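Local coordinates for putative cytoplasmic protein (Enterobacter cloacae, PDB 4HFK) that is probably a type VI secretion amidase effector of the Tae4 family, with a papain-like fold, that would cleave peptidoglycan peptide bonds, at residues P116-F121 against C154-S159; H133-A138 against G163-T168. All blocks are in the same frame, centred on the assembly; numbering follows the deposited sequence.

Interaction 1 (P116-F121 against C154-S159); sequences PTPAQF and CHFLGS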
# COMPACT_ATOMS: atom_id res chain seq x y z
N PRO A 116 31.88 -6.66 15.52
CA PRO A 116 32.03 -7.96 16.19
C PRO A 116 32.57 -9.06 15.29
O PRO A 116 32.10 -9.24 14.17
CB PRO A 116 30.59 -8.31 16.61
CG PRO A 116 29.72 -7.58 15.62
CD PRO A 116 30.47 -6.31 15.28
N THR A 117 33.56 -9.79 15.81
CA THR A 117 34.06 -11.01 15.18
C THR A 117 34.12 -12.06 16.29
O THR A 117 33.91 -11.73 17.45
CB THR A 117 35.47 -10.81 14.57
OG1 THR A 117 36.44 -10.72 15.62
CG2 THR A 117 35.53 -9.56 13.73
N PRO A 118 34.39 -13.33 15.93
CA PRO A 118 34.51 -14.28 17.04
C PRO A 118 35.72 -14.03 17.95
O PRO A 118 35.78 -14.63 19.03
CB PRO A 118 34.66 -15.62 16.33
CG PRO A 118 33.97 -15.43 14.99
CD PRO A 118 34.30 -14.00 14.62
N ALA A 119 36.65 -13.18 17.53
CA ALA A 119 37.88 -12.95 18.30
C ALA A 119 37.56 -12.59 19.74
O ALA A 119 38.20 -13.07 20.67
CB ALA A 119 38.71 -11.85 17.67
N GLN A 120 36.57 -11.72 19.89
CA GLN A 120 36.23 -11.16 21.18
C GLN A 120 35.51 -12.18 22.06
O GLN A 120 35.30 -11.94 23.26
CB GLN A 120 35.37 -9.91 20.96
CG GLN A 120 36.10 -8.78 20.22
CD GLN A 120 35.62 -8.60 18.79
OE1 GLN A 120 35.31 -9.56 18.09
NE2 GLN A 120 35.55 -7.34 18.34
N PHE A 121 35.14 -13.32 21.48
CA PHE A 121 34.32 -14.31 22.17
C PHE A 121 34.96 -15.70 22.23
O PHE A 121 34.29 -16.71 22.49
CB PHE A 121 32.93 -14.36 21.52
CG PHE A 121 32.28 -13.00 21.43
CD1 PHE A 121 31.53 -12.51 22.49
CD2 PHE A 121 32.43 -12.21 20.30
CE1 PHE A 121 30.94 -11.25 22.42
CE2 PHE A 121 31.84 -10.96 20.22
CZ PHE A 121 31.09 -10.47 21.29
N CYS A 154 25.23 -17.46 13.18
CA CYS A 154 25.87 -16.28 13.76
C CYS A 154 25.71 -15.09 12.82
O CYS A 154 25.43 -15.27 11.64
CB CYS A 154 27.35 -16.55 14.03
SG CYS A 154 27.63 -17.76 15.36
N HIS A 155 25.87 -13.88 13.35
CA HIS A 155 25.84 -12.68 12.53
C HIS A 155 26.96 -11.72 12.93
O HIS A 155 26.72 -10.54 13.22
CB HIS A 155 24.45 -12.02 12.57
CG HIS A 155 23.37 -12.89 12.00
ND1 HIS A 155 23.19 -13.07 10.65
CD2 HIS A 155 22.45 -13.68 12.61
CE1 HIS A 155 22.19 -13.91 10.44
NE2 HIS A 155 21.73 -14.30 11.61
N PHE A 156 28.18 -12.25 12.95
CA PHE A 156 29.37 -11.43 13.07
C PHE A 156 29.58 -10.74 11.73
O PHE A 156 28.86 -11.02 10.77
CB PHE A 156 30.60 -12.31 13.37
CG PHE A 156 30.53 -13.04 14.69
CD1 PHE A 156 30.87 -12.39 15.88
CD2 PHE A 156 30.15 -14.38 14.73
CE1 PHE A 156 30.81 -13.06 17.10
CE2 PHE A 156 30.09 -15.06 15.95
CZ PHE A 156 30.42 -14.40 17.13
N LEU A 157 30.56 -9.84 11.68
CA LEU A 157 30.99 -9.28 10.40
C LEU A 157 31.29 -10.43 9.45
O LEU A 157 31.89 -11.43 9.86
CB LEU A 157 32.23 -8.40 10.57
CG LEU A 157 32.06 -7.10 11.37
CD1 LEU A 157 33.41 -6.42 11.61
CD2 LEU A 157 31.10 -6.15 10.65
N GLY A 158 30.85 -10.31 8.21
CA GLY A 158 31.15 -11.32 7.21
C GLY A 158 30.47 -12.67 7.34
O GLY A 158 30.78 -13.58 6.56
N SER A 159 29.56 -12.83 8.31
CA SER A 159 28.83 -14.10 8.44
C SER A 159 27.97 -14.34 7.20
O SER A 159 27.31 -13.42 6.71
CB SER A 159 27.96 -14.15 9.71
OG SER A 159 28.72 -14.31 10.90

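Interaction 2 (H133-A138 against G163-T168); sequences HGWLDA and GSFIPT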
# COMPACT_ATOMS: atom_id res chain seq x y z
N HIS A 133 22.36 -2.64 11.33
CA HIS A 133 21.37 -2.07 10.43
C HIS A 133 21.27 -2.92 9.16
O HIS A 133 22.22 -3.64 8.81
CB HIS A 133 21.75 -0.63 10.09
CG HIS A 133 23.04 -0.50 9.35
ND1 HIS A 133 24.25 -0.29 9.98
CD2 HIS A 133 23.31 -0.56 8.02
CE1 HIS A 133 25.21 -0.23 9.06
NE2 HIS A 133 24.66 -0.39 7.87
N GLY A 134 20.13 -2.86 8.46
CA GLY A 134 20.02 -3.55 7.18
C GLY A 134 18.87 -4.55 7.08
O GLY A 134 18.44 -4.89 5.98
N TRP A 135 18.39 -5.03 8.23
CA TRP A 135 17.16 -5.82 8.29
C TRP A 135 15.99 -4.90 8.61
O TRP A 135 15.90 -4.37 9.73
CB TRP A 135 17.27 -6.86 9.40
CG TRP A 135 18.03 -8.08 9.01
CD1 TRP A 135 18.33 -8.50 7.75
CD2 TRP A 135 18.59 -9.05 9.90
NE1 TRP A 135 19.04 -9.68 7.80
CE2 TRP A 135 19.21 -10.04 9.11
CE3 TRP A 135 18.63 -9.18 11.30
CZ2 TRP A 135 19.87 -11.14 9.66
CZ3 TRP A 135 19.27 -10.28 11.85
CH2 TRP A 135 19.89 -11.24 11.03
N LEU A 136 15.08 -4.71 7.67
CA LEU A 136 13.95 -3.82 7.93
C LEU A 136 13.03 -4.31 9.05
O LEU A 136 12.34 -3.51 9.69
CB LEU A 136 13.12 -3.62 6.66
CG LEU A 136 13.95 -3.04 5.53
CD1 LEU A 136 13.26 -3.34 4.23
CD2 LEU A 136 14.13 -1.53 5.72
N ASP A 137 13.02 -5.62 9.27
CA ASP A 137 12.09 -6.21 10.22
C ASP A 137 12.71 -6.51 11.59
O ASP A 137 12.02 -7.03 12.48
CB ASP A 137 11.49 -7.51 9.66
CG ASP A 137 12.52 -8.62 9.54
OD1 ASP A 137 13.61 -8.37 8.98
OD2 ASP A 137 12.24 -9.75 10.01
N ALA A 138 13.99 -6.21 11.76
CA ALA A 138 14.70 -6.64 12.96
C ALA A 138 15.97 -5.82 13.24
O ALA A 138 16.83 -5.68 12.36
CB ALA A 138 15.04 -8.14 12.88
N GLY A 163 22.93 -11.61 4.88
CA GLY A 163 22.08 -11.00 3.88
C GLY A 163 22.34 -9.51 3.86
O GLY A 163 23.48 -9.08 3.70
N SER A 164 21.29 -8.71 4.06
CA SER A 164 21.47 -7.26 4.05
C SER A 164 21.86 -6.69 5.41
O SER A 164 22.12 -5.49 5.54
CB SER A 164 20.21 -6.56 3.52
OG SER A 164 19.07 -6.92 4.29
N PHE A 165 21.94 -7.55 6.43
CA PHE A 165 22.29 -7.12 7.78
C PHE A 165 23.77 -6.80 7.90
O PHE A 165 24.61 -7.57 7.45
CB PHE A 165 21.95 -8.23 8.78
CG PHE A 165 22.18 -7.86 10.24
CD1 PHE A 165 21.33 -6.98 10.90
CD2 PHE A 165 23.21 -8.46 10.97
CE1 PHE A 165 21.51 -6.67 12.25
CE2 PHE A 165 23.40 -8.17 12.32
CZ PHE A 165 22.56 -7.26 12.96
N ILE A 166 24.08 -5.67 8.53
CA ILE A 166 25.46 -5.35 8.85
C ILE A 166 25.59 -5.11 10.35
O ILE A 166 25.10 -4.11 10.88
CB ILE A 166 25.93 -4.11 8.08
CG1 ILE A 166 25.89 -4.39 6.57
CG2 ILE A 166 27.33 -3.71 8.51
CD1 ILE A 166 26.54 -3.31 5.73
N PRO A 167 26.26 -6.05 11.05
CA PRO A 167 26.41 -5.95 12.51
C PRO A 167 27.28 -4.78 12.91
O PRO A 167 28.33 -4.57 12.30
CB PRO A 167 27.11 -7.26 12.89
CG PRO A 167 27.76 -7.74 11.64
CD PRO A 167 26.89 -7.26 10.50
N THR A 168 26.85 -4.03 13.92
CA THR A 168 27.67 -2.95 14.46
C THR A 168 28.05 -3.24 15.91
O THR A 168 28.89 -2.54 16.48
CB THR A 168 26.94 -1.62 14.40
OG1 THR A 168 25.68 -1.76 15.06
CG2 THR A 168 26.71 -1.18 12.96

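Interaction 1 (P116-F121 against C154-S159)
Pro118 lies across one face of the Phe156 ring: its CG sits 4.0 Å from the ring centroid and only 12° off the ring normal, a CH-pi contact. Pro118 N also lies over that face, and Thr117 C comes within 3.3 Å of Phe156 CD1. Phe121 meets the far part of the same ring obliquely, its CD2 3.7 Å from Phe156 CE1 and the two planes turned by 51°. Phe156 reaches all of them because its CG stands anti to its own carbonyl carbon (chi1 -64°), which sends the ring across to the 116-121 loop.

The polar tie between the loops is one backbone bond, Leu157 N to Pro116 O at 3.0 Å and nearly straight. Within 116-121, Gln120 OE1 accepts from both Thr117 N (2.9 Å) and Thr117 OG1, while OG1 takes the N-H of Ala119 in an ST turn, so the 117-120 part is held by its own Thr117 and Gln120 side chains. In 154-159, Phe156 to Ser159 forms a type II turn.

Phe121 packs on strands 111-114, 126-133 and 166-174, while Phe156 pairs edge-to-face with Phe130 of 126-133 and Trp145 of 140-145, and Leu157 touches Pro167 of 166-174.

Interaction 2 (H133-A138 against G163-T168)
Trp135 and Phe165 stack face to face where two antiparallel strands of the four-stranded sheet, 126-133 and 166-174, meet at their ends; a sheet of this kind belongs to the papain-like fold expected for the family. The bridge itself is the hydrogen-bonded pair His133 with Ile166: Ile166 N donates to His133 O at 2.8 Å, and His133 N returns a more bent bond to Ile166 O.

The tight side is the indole. Its six-membered ring and the Phe165 ring have centroids 4.2 Å apart and planes tilted by 25°, while Phe165 CB presses on the five-membered ring, 3.4 Å from its centroid. Phe165 has CG opposite the backbone N (chi1 -176°), a setting that carries its ring on from CB along the same indole face. At Gly134 the two backbones come so close that CA lies 3.3 Å from Ser164 O in a CA-H...O contact. Gly72 of a second protein in the assembly packs against the tryptophan.

The other side is looser and more exposed. There the imidazole of His133 lies alongside Ile166, whose CB stands over one ring face, 4.2 Å from the ring centroid, and Thr168 CG2 approaches the ring obliquely.

Beyond the bridge, the serine hydroxyl holds the carbonyl of Gly134, just ahead of the turn Trp135 to Ala138: Ser164 OG donates to Gly134 O at 2.7 Å, arriving from well above the carbonyl plane.

Overall arrangement
The centres of the two contacts are about 14 Å apart, and both serve the same four-stranded antiparallel sheet. Along the chain their segments alternate: 116-121, 133-138, 154-159, 163-168, so each of the two later segments reaches back past one other. Interaction 1 joins two loops beside the sheet, and interaction 2 closes the end of its two middle strands. They touch directly: Pro167 packs against the backbone of His155, Phe156 and Leu157, and His155 CE1 lies 3.6 Å from Trp135 CH2. The two contacts therefore adjoin through Pro167 and the His155-Trp135 pair, with the 133-138 side also meeting chains of a second protein in the four-chain assembly.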